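Long-range contacts in Atg5 (PDB 3VQI), which acts in autophagic vesicle formation and cytoplasm-to-vacuole transport, and is required for selective autophagic degradation of the nucleus: residues A[17-23]-A[114-120]; A[42-48]-A[88-94]; A[52-56]-A[70-76]; A[82-86]-A[129-133]. All blocks are in the same frame, centred on the assembly; numbering follows the deposited sequence.

Interaction 1 (A[17-23]-A[114-120]); sequences NVEVVVS and MWELQLC
The indole of Trp115 is met across the strands by Val18, whose methyl CG2 approaches obliquely to 4.0 Å from Trp115 CE3. One face of the indole takes Leu117 CD2 from its own strand, offset toward the rim. Phe93 packs against the indole edge-to-face, and the ring of Tyr78 meets it with planes about 50° apart. CG of Trp115 stands anti to the backbone N (chi1 -176°), which lays the ring alongside Val18, both pointing the same way. On the same side of the sheet as Trp115, Val20 CG1 rests 4.0 Å from Leu119 CB. Helix 48-59 covers these residues: Val55 touches both Val20 and Leu119.

The side of the sheet that carries Glu19, Val21, Met114 and Glu116 is more polar. Met114 SD lies across Glu19, 3.6 Å from Glu19 CB. Glu116 OE2 lies 3.4 Å from Val21 CG2. The carboxylates of Glu19 and Glu116 do not touch, but their like charges probably disfavour a closer approach.

Six backbone bonds join the strands in regular alternation. Among them, Leu117 N to Glu19 O is 2.8 Å and Val21 N to Leu117 O is 2.9 Å. The last, Ser23 N to Leu119 O, is 3.1 Å. This parallel pairing of the first and last strands, central in a sheet of order 2-1-5-3-4, is the hallmark of the ubiquitin fold, here the UblA domain.

Interaction 2 (A[42-48]-A[88-94]); sequences MLRDAYL and PCGVLFD
Two backbone bonds tie the turn after strand 37-43 to the start of helix 89-96: Gly90 N to Arg44 O at 2.7 Å and Cys89 N to Ala46 O at 3.1 Å. They give partners to N-H groups of the first helical turn. Pro88 holds the N-cap position.

Arg44 carries the side-chain contact. Its CB passes 3.8 Å from Gly90 CA, where a side chain would collide. The chain then runs extended from CG to NE. Arg44 NH2 meets Asp94 OD1 at 2.6 Å in a nearly straight bond (171°), on the syn side of the carboxylate and in the guanidinium plane. NH1 adds weak bonds to both carboxylate oxygens. The ring of Phe93 stands almost perpendicular to the guanidinium, with Phe93 CD2 3.3 Å from Arg44 NH2. A leucine in place of Arg44 would probably leave the Asp94 carboxylate without its charged mate.

On the apolar side, Cys89 SG sits 4.0 Å from Leu48 CG and 4.2 Å from Met42 SD. Leu48 CD1 touches Leu92 CD1 at 4.0 Å. Tyr47 lies beside Pro88. Asp45 turns its carboxylate elsewhere, to Ile265 N and Gln245 NE2, both in the UblB range. The contact forms a buried corner of the ubiquitin-like UblA domain, where the second strand leads toward helix 48-59 and meets the short helix that precedes the last strand.

Interaction 3 (A[52-56]-A[70-76]); sequences LPTVV and DYRNWWF
Val56 points its methyl CG2 at the face of Trp74. Val56 CG2 stands 3.8 Å from the centroid of the six-membered ring of Trp74 and only 10° off the ring normal, a CH-pi contact over the ring centre. CG2 is the branch anti to the carbonyl carbon; Val56 CG1, anti to the backbone N (chi1 165°), reaches Trp74 CZ2 at 4.0 Å. The polar edge of the indole is held elsewhere, by a bond from NE1 to Ser69 O. That bond probably fixes the tilt of the ring under the valine.

Leu52 works between several partners. Its side chain slants across Trp74, with Leu52 CD2 3.8 Å from Trp74 CB. Leu52 CD1 reaches Asp70 O at 3.7 Å and also borders the ring of Tyr71. Leu52 CG lies 4.2 Å from Phe76 CE1, approaching that ring obliquely. Val55 touches the same ring more loosely.

Pro53 is nearer the outside. Pro53 CD meets Tyr71 CE1 at 3.9 Å, the two side chains slanting past each other. Pro53 CB lies 4.0 Å from Asp70 CB. No direct hydrogen bond joins the segments. A water donates to Asp70 OD1 and, weakly, to Pro53 O.

A type II turn from Tyr71 to Trp74 brings these rings round the helix, and Trp74 N bonds back to Tyr71 O. The axes of helix segment 52-56 and strand segment 74-76 lie 96° apart in direction and 10.1 Å at closest approach. This is a helix laid across the inner face of a curved sheet, the beta-grasp packing of ubiquitin-like domains, here UblA.

Interaction 4 (A[82-86]-A[129-133]); sequences GVPWE and ILPLV
Trp85 holds the tight part of the contact through its indole N-H. Trp85 NE1 donates to Leu130 O at 2.8 Å, with an angle of 166° at the hydrogen. The oxygen lies in the ring plane, at the indole edge, and the donor sits nearly along the C=O axis. The six-membered part of the ring presses on Leu132: Trp85 CZ2 is 3.4 Å from Leu132 CB. Leu132 CD1 stands over one face, offset toward the rim. Ile129 CG2 approaches Trp85 NE1 obliquely, at 4.1 Å. CG of Trp85 lies between the backbone N and the carbonyl carbon (chi1 50°), and this turns the indole edge, with NE1, toward Leu130 O. With an alanine here, Leu130 O is likely to lose its donor and a gap to open beside Leu132. The backbone O of Trp85 is hydrogen-bonded to a buffer molecule, probably from the crystallisation liquor.

Gly82 also packs closely. Ile129 CD1 lies 3.7 Å from Gly82 O, and a side chain on the glycine would run into that methyl.

The other side is looser and faces solvent. Leu130 is exposed, and its methyl CD1 merely rests against the carboxylate of Glu86, 3.8 Å from Glu86 CD. The two side chains cross at about a right angle. Glu86 also touches Tyr142 of helix 135-155.

Both segments are irregular, and Pro84 centres an inverse gamma turn. Here a tryptophan anchors one loop on another: the segment leaving the edge strand 81-82 of UblA holds the connection that runs from the last strand of this domain into helix 135-155.

How the interactions relate
Interactions 1 to 3 all belong to the UblA domain and reach one sheet. Interaction 1 supplies two central strands, and interaction 3 sets helix 48-59 against the same sheet; Trp74 touches Leu119. Interactions 2 and 3 are buried contacts, yet they differ: a salt bridge and helix-start bonds in one, mainly apolar and aromatic packing in the other. Interaction 1 relies on a backbone ladder, with one face buried and one more polar. Interaction 4 is partly exposed and has a single hydrogen bond between its loops. It joins interaction 3 where Trp85 meets Leu52, and interaction 2 where Val83 meets Leu48 and Leu92.

Interaction 1 (A[17-23]-A[114-120])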
# COMPACT_ATOMS: atom_id res chain seq x y z
N ASN A 17 13.69 3.54 -0.51
CA ASN A 17 14.60 3.34 -1.64
C ASN A 17 14.31 1.98 -2.26
O ASN A 17 14.23 0.98 -1.56
CB ASN A 17 16.05 3.40 -1.17
CG ASN A 17 16.47 4.78 -0.71
OD1 ASN A 17 16.35 5.75 -1.47
ND2 ASN A 17 16.95 4.88 0.52
N VAL A 18 14.19 1.95 -3.58
CA VAL A 18 13.86 0.71 -4.26
C VAL A 18 14.76 0.38 -5.44
O VAL A 18 14.95 1.21 -6.33
CB VAL A 18 12.39 0.76 -4.78
CG1 VAL A 18 12.06 -0.49 -5.57
CG2 VAL A 18 11.43 0.95 -3.63
N GLU A 19 15.32 -0.83 -5.45
CA GLU A 19 16.15 -1.24 -6.57
C GLU A 19 15.37 -2.26 -7.40
O GLU A 19 15.01 -3.33 -6.91
CB GLU A 19 17.48 -1.84 -6.12
CG GLU A 19 18.32 -2.29 -7.32
CD GLU A 19 19.81 -2.43 -7.00
OE1 GLU A 19 20.59 -2.72 -7.95
OE2 GLU A 19 20.19 -2.24 -5.82
N VAL A 20 15.11 -1.90 -8.64
CA VAL A 20 14.37 -2.76 -9.55
C VAL A 20 15.31 -3.37 -10.58
O VAL A 20 15.91 -2.66 -11.39
CB VAL A 20 13.26 -1.96 -10.27
CG1 VAL A 20 12.47 -2.87 -11.18
CG2 VAL A 20 12.36 -1.29 -9.24
N VAL A 21 15.42 -4.70 -10.54
CA VAL A 21 16.29 -5.41 -11.47
C VAL A 21 15.46 -6.35 -12.33
O VAL A 21 14.55 -7.00 -11.83
CB VAL A 21 17.32 -6.28 -10.71
CG1 VAL A 21 18.36 -6.81 -11.69
CG2 VAL A 21 17.97 -5.48 -9.57
N VAL A 22 15.76 -6.42 -13.63
CA VAL A 22 15.01 -7.33 -14.49
C VAL A 22 15.23 -8.76 -14.00
O VAL A 22 16.32 -9.09 -13.54
CB VAL A 22 15.46 -7.24 -15.94
CG1 VAL A 22 14.64 -8.20 -16.78
CG2 VAL A 22 15.31 -5.82 -16.45
N SER A 23 14.20 -9.59 -14.07
CA SER A 23 14.34 -10.97 -13.61
C SER A 23 15.12 -11.79 -14.62
O SER A 23 15.07 -11.51 -15.83
CB SER A 23 12.97 -11.61 -13.36
OG SER A 23 12.31 -11.90 -14.58
N MET A 114 17.60 -0.07 1.18
CA MET A 114 17.05 -0.41 -0.13
C MET A 114 16.26 -1.72 -0.17
O MET A 114 16.61 -2.70 0.48
CB MET A 114 18.17 -0.44 -1.17
CG MET A 114 17.72 0.03 -2.54
SD MET A 114 19.07 0.28 -3.71
CE MET A 114 19.69 1.92 -3.21
N TRP A 115 15.19 -1.69 -0.95
CA TRP A 115 14.30 -2.83 -1.15
C TRP A 115 14.54 -3.29 -2.59
O TRP A 115 14.41 -2.50 -3.52
CB TRP A 115 12.85 -2.36 -0.96
CG TRP A 115 11.78 -3.43 -1.02
CD1 TRP A 115 11.91 -4.75 -0.70
CD2 TRP A 115 10.39 -3.23 -1.34
NE1 TRP A 115 10.69 -5.38 -0.78
CE2 TRP A 115 9.74 -4.47 -1.17
CE3 TRP A 115 9.63 -2.12 -1.74
CZ2 TRP A 115 8.37 -4.64 -1.39
CZ3 TRP A 115 8.27 -2.29 -1.96
CH2 TRP A 115 7.66 -3.54 -1.78
N GLU A 116 14.91 -4.55 -2.77
CA GLU A 116 15.15 -5.04 -4.13
C GLU A 116 13.97 -5.85 -4.66
O GLU A 116 13.47 -6.75 -3.99
CB GLU A 116 16.43 -5.89 -4.18
CG GLU A 116 16.89 -6.18 -5.61
CD GLU A 116 18.18 -6.99 -5.70
OE1 GLU A 116 18.88 -7.16 -4.68
OE2 GLU A 116 18.50 -7.46 -6.82
N LEU A 117 13.54 -5.51 -5.87
CA LEU A 117 12.42 -6.19 -6.52
C LEU A 117 12.83 -6.61 -7.91
O LEU A 117 13.65 -5.95 -8.55
CB LEU A 117 11.21 -5.24 -6.63
CG LEU A 117 10.63 -4.71 -5.32
CD1 LEU A 117 9.47 -3.77 -5.60
CD2 LEU A 117 10.17 -5.88 -4.46
N GLN A 118 12.27 -7.71 -8.40
CA GLN A 118 12.60 -8.10 -9.76
C GLN A 118 11.39 -7.71 -10.61
O GLN A 118 10.25 -7.78 -10.16
CB GLN A 118 12.88 -9.61 -9.90
CG GLN A 118 13.37 -10.36 -8.65
CD GLN A 118 14.50 -9.69 -7.90
OE1 GLN A 118 15.50 -9.25 -8.50
NE2 GLN A 118 14.37 -9.60 -6.58
N LEU A 119 11.63 -7.28 -11.84
CA LEU A 119 10.55 -6.92 -12.73
C LEU A 119 10.35 -8.16 -13.60
O LEU A 119 11.28 -8.59 -14.28
CB LEU A 119 10.93 -5.69 -13.58
CG LEU A 119 9.97 -5.35 -14.73
CD1 LEU A 119 8.66 -4.84 -14.15
CD2 LEU A 119 10.59 -4.32 -15.65
N CYS A 120 9.16 -8.73 -13.56
CA CYS A 120 8.88 -9.93 -14.32
C CYS A 120 7.76 -9.75 -15.33
O CYS A 120 6.94 -8.85 -15.20
CB CYS A 120 8.51 -11.06 -13.36
SG CYS A 120 9.50 -11.12 -11.86

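Interaction 2 (A[42-48]-A[88-94])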
# COMPACT_ATOMS: atom_id res chain seq x y z
N MET A 42 10.22 5.56 -3.96
CA MET A 42 8.78 5.37 -4.03
C MET A 42 8.10 5.92 -2.79
O MET A 42 8.65 5.87 -1.68
CB MET A 42 8.42 3.89 -4.14
CG MET A 42 8.77 3.23 -5.46
SD MET A 42 8.25 1.52 -5.45
CE MET A 42 8.91 0.95 -7.03
N LEU A 43 6.90 6.46 -2.96
CA LEU A 43 6.18 6.98 -1.83
C LEU A 43 5.59 5.79 -1.08
O LEU A 43 5.09 4.86 -1.70
CB LEU A 43 5.08 7.92 -2.30
CG LEU A 43 5.64 9.24 -2.84
CD1 LEU A 43 4.54 10.01 -3.53
CD2 LEU A 43 6.24 10.04 -1.69
N ARG A 44 5.68 5.81 0.24
CA ARG A 44 5.15 4.73 1.05
C ARG A 44 3.66 4.58 0.84
O ARG A 44 3.15 3.48 0.73
CB ARG A 44 5.45 4.97 2.53
CG ARG A 44 6.81 4.46 2.96
CD ARG A 44 7.18 4.81 4.40
NE ARG A 44 8.07 3.79 4.93
CZ ARG A 44 7.65 2.62 5.40
NH1 ARG A 44 6.35 2.34 5.42
NH2 ARG A 44 8.53 1.70 5.78
N ASP A 45 2.97 5.71 0.77
CA ASP A 45 1.54 5.67 0.57
C ASP A 45 1.19 5.97 -0.87
O ASP A 45 0.64 7.02 -1.20
CB ASP A 45 0.85 6.66 1.51
CG ASP A 45 0.09 5.96 2.61
OD1 ASP A 45 -0.77 5.11 2.28
OD2 ASP A 45 0.34 6.24 3.80
N ALA A 46 1.53 5.01 -1.72
CA ALA A 46 1.28 5.07 -3.15
C ALA A 46 1.15 3.60 -3.52
O ALA A 46 1.25 2.74 -2.65
CB ALA A 46 2.47 5.68 -3.86
N TYR A 47 0.94 3.31 -4.79
CA TYR A 47 0.82 1.93 -5.23
C TYR A 47 1.96 1.55 -6.17
O TYR A 47 2.35 2.35 -7.02
CB TYR A 47 -0.52 1.73 -5.92
CG TYR A 47 -1.68 1.68 -4.95
CD1 TYR A 47 -1.88 0.56 -4.15
CD2 TYR A 47 -2.59 2.74 -4.86
CE1 TYR A 47 -2.96 0.49 -3.27
CE2 TYR A 47 -3.68 2.68 -3.99
CZ TYR A 47 -3.86 1.55 -3.20
OH TYR A 47 -4.92 1.46 -2.35
N LEU A 48 2.48 0.33 -6.00
CA LEU A 48 3.57 -0.16 -6.85
C LEU A 48 3.22 0.05 -8.29
O LEU A 48 4.07 0.40 -9.12
CB LEU A 48 3.84 -1.64 -6.61
CG LEU A 48 4.85 -1.94 -5.51
CD1 LEU A 48 4.98 -3.45 -5.30
CD2 LEU A 48 6.18 -1.33 -5.92
N PRO A 88 -0.58 -0.63 -0.33
CA PRO A 88 0.42 0.42 -0.53
C PRO A 88 1.86 -0.08 -0.39
O PRO A 88 2.12 -1.03 0.35
CB PRO A 88 0.05 1.48 0.52
CG PRO A 88 -0.93 0.76 1.46
CD PRO A 88 -1.66 -0.18 0.57
N CYS A 89 2.76 0.57 -1.12
CA CYS A 89 4.19 0.24 -1.10
C CYS A 89 4.75 0.12 0.31
O CYS A 89 5.35 -0.89 0.67
CB CYS A 89 4.99 1.31 -1.86
SG CYS A 89 4.49 1.53 -3.58
N GLY A 90 4.57 1.17 1.09
CA GLY A 90 5.09 1.15 2.45
C GLY A 90 4.67 -0.06 3.24
O GLY A 90 5.46 -0.63 4.00
N VAL A 91 3.41 -0.45 3.07
CA VAL A 91 2.87 -1.60 3.77
C VAL A 91 3.60 -2.88 3.34
O VAL A 91 3.95 -3.71 4.17
CB VAL A 91 1.37 -1.73 3.47
CG1 VAL A 91 0.81 -3.01 4.10
CG2 VAL A 91 0.65 -0.53 4.01
N LEU A 92 3.85 -3.01 2.04
CA LEU A 92 4.52 -4.18 1.51
C LEU A 92 5.97 -4.18 1.96
O LEU A 92 6.51 -5.22 2.34
CB LEU A 92 4.42 -4.19 -0.02
CG LEU A 92 2.96 -4.28 -0.48
CD1 LEU A 92 2.83 -3.93 -1.97
CD2 LEU A 92 2.44 -5.68 -0.18
N PHE A 93 6.58 -3.01 1.91
CA PHE A 93 7.97 -2.85 2.35
C PHE A 93 8.09 -3.32 3.80
O PHE A 93 8.98 -4.09 4.16
CB PHE A 93 8.39 -1.39 2.24
CG PHE A 93 9.79 -1.13 2.71
CD1 PHE A 93 10.87 -1.38 1.87
CD2 PHE A 93 10.03 -0.66 3.99
CE1 PHE A 93 12.18 -1.17 2.30
CE2 PHE A 93 11.33 -0.44 4.44
CZ PHE A 93 12.41 -0.70 3.59
N ASP A 94 7.19 -2.83 4.65
CA ASP A 94 7.20 -3.19 6.06
C ASP A 94 7.02 -4.69 6.25
O ASP A 94 7.61 -5.28 7.14
CB ASP A 94 6.08 -2.47 6.82
CG ASP A 94 6.34 -0.98 6.98
OD1 ASP A 94 7.47 -0.53 6.69
OD2 ASP A 94 5.42 -0.26 7.42

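Interaction 3 (A[52-56]-A[70-76])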
# COMPACT_ATOMS: atom_id res chain seq x y z
N LEU A 52 5.09 1.04 -12.25
CA LEU A 52 5.26 0.04 -13.29
C LEU A 52 5.76 0.53 -14.65
O LEU A 52 6.84 0.13 -15.08
CB LEU A 52 3.95 -0.74 -13.49
CG LEU A 52 4.06 -2.27 -13.52
CD1 LEU A 52 2.86 -2.86 -14.23
CD2 LEU A 52 5.34 -2.68 -14.22
N PRO A 53 5.00 1.39 -15.35
CA PRO A 53 5.48 1.87 -16.66
C PRO A 53 6.82 2.60 -16.68
O PRO A 53 7.56 2.52 -17.65
CB PRO A 53 4.33 2.76 -17.15
CG PRO A 53 3.55 3.09 -15.91
CD PRO A 53 3.61 1.82 -15.12
N THR A 54 7.12 3.31 -15.61
CA THR A 54 8.38 4.04 -15.51
C THR A 54 9.50 3.01 -15.46
O THR A 54 10.50 3.12 -16.17
CB THR A 54 8.43 4.88 -14.23
OG1 THR A 54 7.23 5.65 -14.13
CG2 THR A 54 9.64 5.81 -14.24
N VAL A 55 9.32 2.01 -14.61
CA VAL A 55 10.31 0.95 -14.47
C VAL A 55 10.45 0.20 -15.79
O VAL A 55 11.57 -0.09 -16.23
CB VAL A 55 9.94 0.02 -13.33
CG1 VAL A 55 10.73 -1.27 -13.38
CG2 VAL A 55 10.22 0.72 -12.04
N VAL A 56 9.34 -0.09 -16.44
CA VAL A 56 9.41 -0.79 -17.70
C VAL A 56 10.19 0.04 -18.71
O VAL A 56 11.07 -0.48 -19.39
CB VAL A 56 8.01 -1.10 -18.24
CG1 VAL A 56 8.09 -1.50 -19.70
CG2 VAL A 56 7.38 -2.23 -17.42
N ASP A 70 2.66 -1.80 -21.21
CA ASP A 70 3.44 -1.48 -20.02
C ASP A 70 2.69 -1.90 -18.75
O ASP A 70 3.13 -1.60 -17.65
CB ASP A 70 3.72 0.02 -19.95
CG ASP A 70 4.74 0.48 -20.98
OD1 ASP A 70 5.17 1.65 -20.88
OD2 ASP A 70 5.10 -0.32 -21.88
N TYR A 71 1.56 -2.58 -18.91
CA TYR A 71 0.77 -3.00 -17.75
C TYR A 71 0.51 -4.49 -17.66
O TYR A 71 0.95 -5.16 -16.71
CB TYR A 71 -0.56 -2.26 -17.75
CG TYR A 71 -0.44 -0.84 -17.28
CD1 TYR A 71 -0.15 -0.56 -15.94
CD2 TYR A 71 -0.66 0.23 -18.15
CE1 TYR A 71 -0.09 0.75 -15.47
CE2 TYR A 71 -0.60 1.55 -17.69
CZ TYR A 71 -0.32 1.80 -16.35
OH TYR A 71 -0.34 3.09 -15.88
N ARG A 72 -0.24 -4.98 -18.65
CA ARG A 72 -0.62 -6.37 -18.77
C ARG A 72 0.56 -7.32 -18.71
O ARG A 72 1.57 -7.12 -19.40
CB ARG A 72 -1.38 -6.58 -20.07
N ASN A 73 0.43 -8.35 -17.88
CA ASN A 73 1.45 -9.38 -17.71
C ASN A 73 2.74 -8.98 -17.00
O ASN A 73 3.73 -9.73 -17.03
CB ASN A 73 1.77 -10.01 -19.06
CG ASN A 73 0.55 -10.61 -19.70
OD1 ASN A 73 0.13 -10.19 -20.78
ND2 ASN A 73 -0.04 -11.59 -19.04
N TRP A 74 2.77 -7.82 -16.36
CA TRP A 74 3.95 -7.43 -15.61
C TRP A 74 3.60 -7.53 -14.15
O TRP A 74 2.44 -7.44 -13.78
CB TRP A 74 4.38 -5.99 -15.89
CG TRP A 74 4.85 -5.73 -17.28
CD1 TRP A 74 4.08 -5.32 -18.35
CD2 TRP A 74 6.19 -5.84 -17.77
NE1 TRP A 74 4.87 -5.17 -19.47
CE2 TRP A 74 6.17 -5.47 -19.14
CE3 TRP A 74 7.40 -6.21 -17.18
CZ2 TRP A 74 7.32 -5.46 -19.93
CZ3 TRP A 74 8.55 -6.20 -17.97
CH2 TRP A 74 8.50 -5.83 -19.33
N TRP A 75 4.60 -7.75 -13.31
CA TRP A 75 4.38 -7.79 -11.87
C TRP A 75 5.76 -7.69 -11.21
O TRP A 75 6.78 -7.67 -11.88
CB TRP A 75 3.63 -9.07 -11.47
CG TRP A 75 4.39 -10.38 -11.64
CD1 TRP A 75 5.26 -10.92 -10.75
CD2 TRP A 75 4.35 -11.27 -12.76
NE1 TRP A 75 5.77 -12.09 -11.23
CE2 TRP A 75 5.23 -12.34 -12.47
CE3 TRP A 75 3.66 -11.27 -13.98
CZ2 TRP A 75 5.45 -13.40 -13.36
CZ3 TRP A 75 3.87 -12.34 -14.87
CH2 TRP A 75 4.76 -13.39 -14.55
N PHE A 76 5.80 -7.55 -9.89
CA PHE A 76 7.08 -7.46 -9.22
C PHE A 76 7.26 -8.69 -8.35
O PHE A 76 6.29 -9.30 -7.88
CB PHE A 76 7.17 -6.22 -8.32
CG PHE A 76 7.26 -4.92 -9.06
CD1 PHE A 76 6.11 -4.17 -9.32
CD2 PHE A 76 8.50 -4.40 -9.45
CE1 PHE A 76 6.19 -2.94 -9.95
CE2 PHE A 76 8.59 -3.17 -10.08
CZ PHE A 76 7.43 -2.43 -10.33
O HOH W 1 6.66 3.84 -20.71

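Interaction 4 (A[82-86]-A[129-133])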
# COMPACT_ATOMS: atom_id res chain seq x y z
N GLY A 82 5.65 -13.29 -5.97
CA GLY A 82 4.89 -12.17 -6.49
C GLY A 82 4.47 -11.19 -5.40
O GLY A 82 4.01 -11.59 -4.34
N VAL A 83 4.66 -9.90 -5.64
CA VAL A 83 4.27 -8.90 -4.65
C VAL A 83 2.80 -8.56 -4.84
O VAL A 83 2.37 -8.27 -5.95
CB VAL A 83 5.09 -7.61 -4.79
CG1 VAL A 83 4.56 -6.56 -3.82
CG2 VAL A 83 6.56 -7.91 -4.51
N PRO A 84 2.01 -8.61 -3.76
CA PRO A 84 0.57 -8.32 -3.74
C PRO A 84 0.45 -6.83 -3.84
O PRO A 84 0.17 -6.17 -2.83
CB PRO A 84 0.12 -8.79 -2.35
CG PRO A 84 1.25 -9.64 -1.84
CD PRO A 84 2.47 -8.97 -2.41
N TRP A 85 0.65 -6.29 -5.04
CA TRP A 85 0.62 -4.85 -5.22
C TRP A 85 -0.65 -4.02 -4.97
O TRP A 85 -0.62 -2.80 -5.11
CB TRP A 85 1.20 -4.49 -6.58
CG TRP A 85 0.66 -5.22 -7.73
CD1 TRP A 85 -0.37 -6.11 -7.75
CD2 TRP A 85 1.14 -5.13 -9.07
NE1 TRP A 85 -0.56 -6.59 -9.02
CE2 TRP A 85 0.36 -6.01 -9.85
CE3 TRP A 85 2.16 -4.39 -9.69
CZ2 TRP A 85 0.56 -6.17 -11.22
CZ3 TRP A 85 2.37 -4.55 -11.05
CH2 TRP A 85 1.57 -5.43 -11.80
N GLU A 86 -1.75 -4.66 -4.59
CA GLU A 86 -2.97 -3.92 -4.28
C GLU A 86 -2.89 -3.30 -2.88
O GLU A 86 -3.87 -2.75 -2.37
CB GLU A 86 -4.23 -4.82 -4.37
CG GLU A 86 -4.34 -5.92 -3.34
CD GLU A 86 -3.59 -7.19 -3.72
OE1 GLU A 86 -3.84 -8.23 -3.08
OE2 GLU A 86 -2.76 -7.14 -4.67
N ILE A 129 -1.73 -13.38 -7.40
CA ILE A 129 -1.45 -12.00 -7.75
C ILE A 129 -2.55 -11.41 -8.64
O ILE A 129 -2.88 -11.97 -9.68
CB ILE A 129 -0.08 -11.87 -8.48
CG1 ILE A 129 1.05 -11.65 -7.47
CG2 ILE A 129 -0.08 -10.69 -9.42
CD1 ILE A 129 1.15 -12.66 -6.39
N LEU A 130 -3.14 -10.29 -8.23
CA LEU A 130 -4.18 -9.66 -9.03
C LEU A 130 -3.53 -9.00 -10.24
O LEU A 130 -2.63 -8.19 -10.10
CB LEU A 130 -4.93 -8.58 -8.25
CG LEU A 130 -5.89 -8.99 -7.14
CD1 LEU A 130 -6.29 -7.75 -6.34
CD2 LEU A 130 -7.12 -9.66 -7.76
N PRO A 131 -3.98 -9.37 -11.44
CA PRO A 131 -3.43 -8.80 -12.67
C PRO A 131 -3.75 -7.31 -12.83
O PRO A 131 -4.88 -6.89 -12.60
CB PRO A 131 -4.05 -9.66 -13.76
CG PRO A 131 -5.30 -10.19 -13.15
CD PRO A 131 -4.90 -10.48 -11.74
N LEU A 132 -2.76 -6.52 -13.21
CA LEU A 132 -2.96 -5.10 -13.43
C LEU A 132 -3.06 -4.95 -14.94
O LEU A 132 -2.08 -5.14 -15.66
CB LEU A 132 -1.77 -4.29 -12.91
CG LEU A 132 -2.04 -2.87 -12.40
CD1 LEU A 132 -0.82 -2.01 -12.64
CD2 LEU A 132 -3.24 -2.28 -13.10
N VAL A 133 -4.24 -4.61 -15.43
CA VAL A 133 -4.46 -4.50 -16.86
C VAL A 133 -4.81 -3.12 -17.38
O VAL A 133 -4.57 -2.82 -18.54
CB VAL A 133 -5.58 -5.47 -17.28
CG1 VAL A 133 -5.84 -5.35 -18.77
CG2 VAL A 133 -5.21 -6.89 -16.89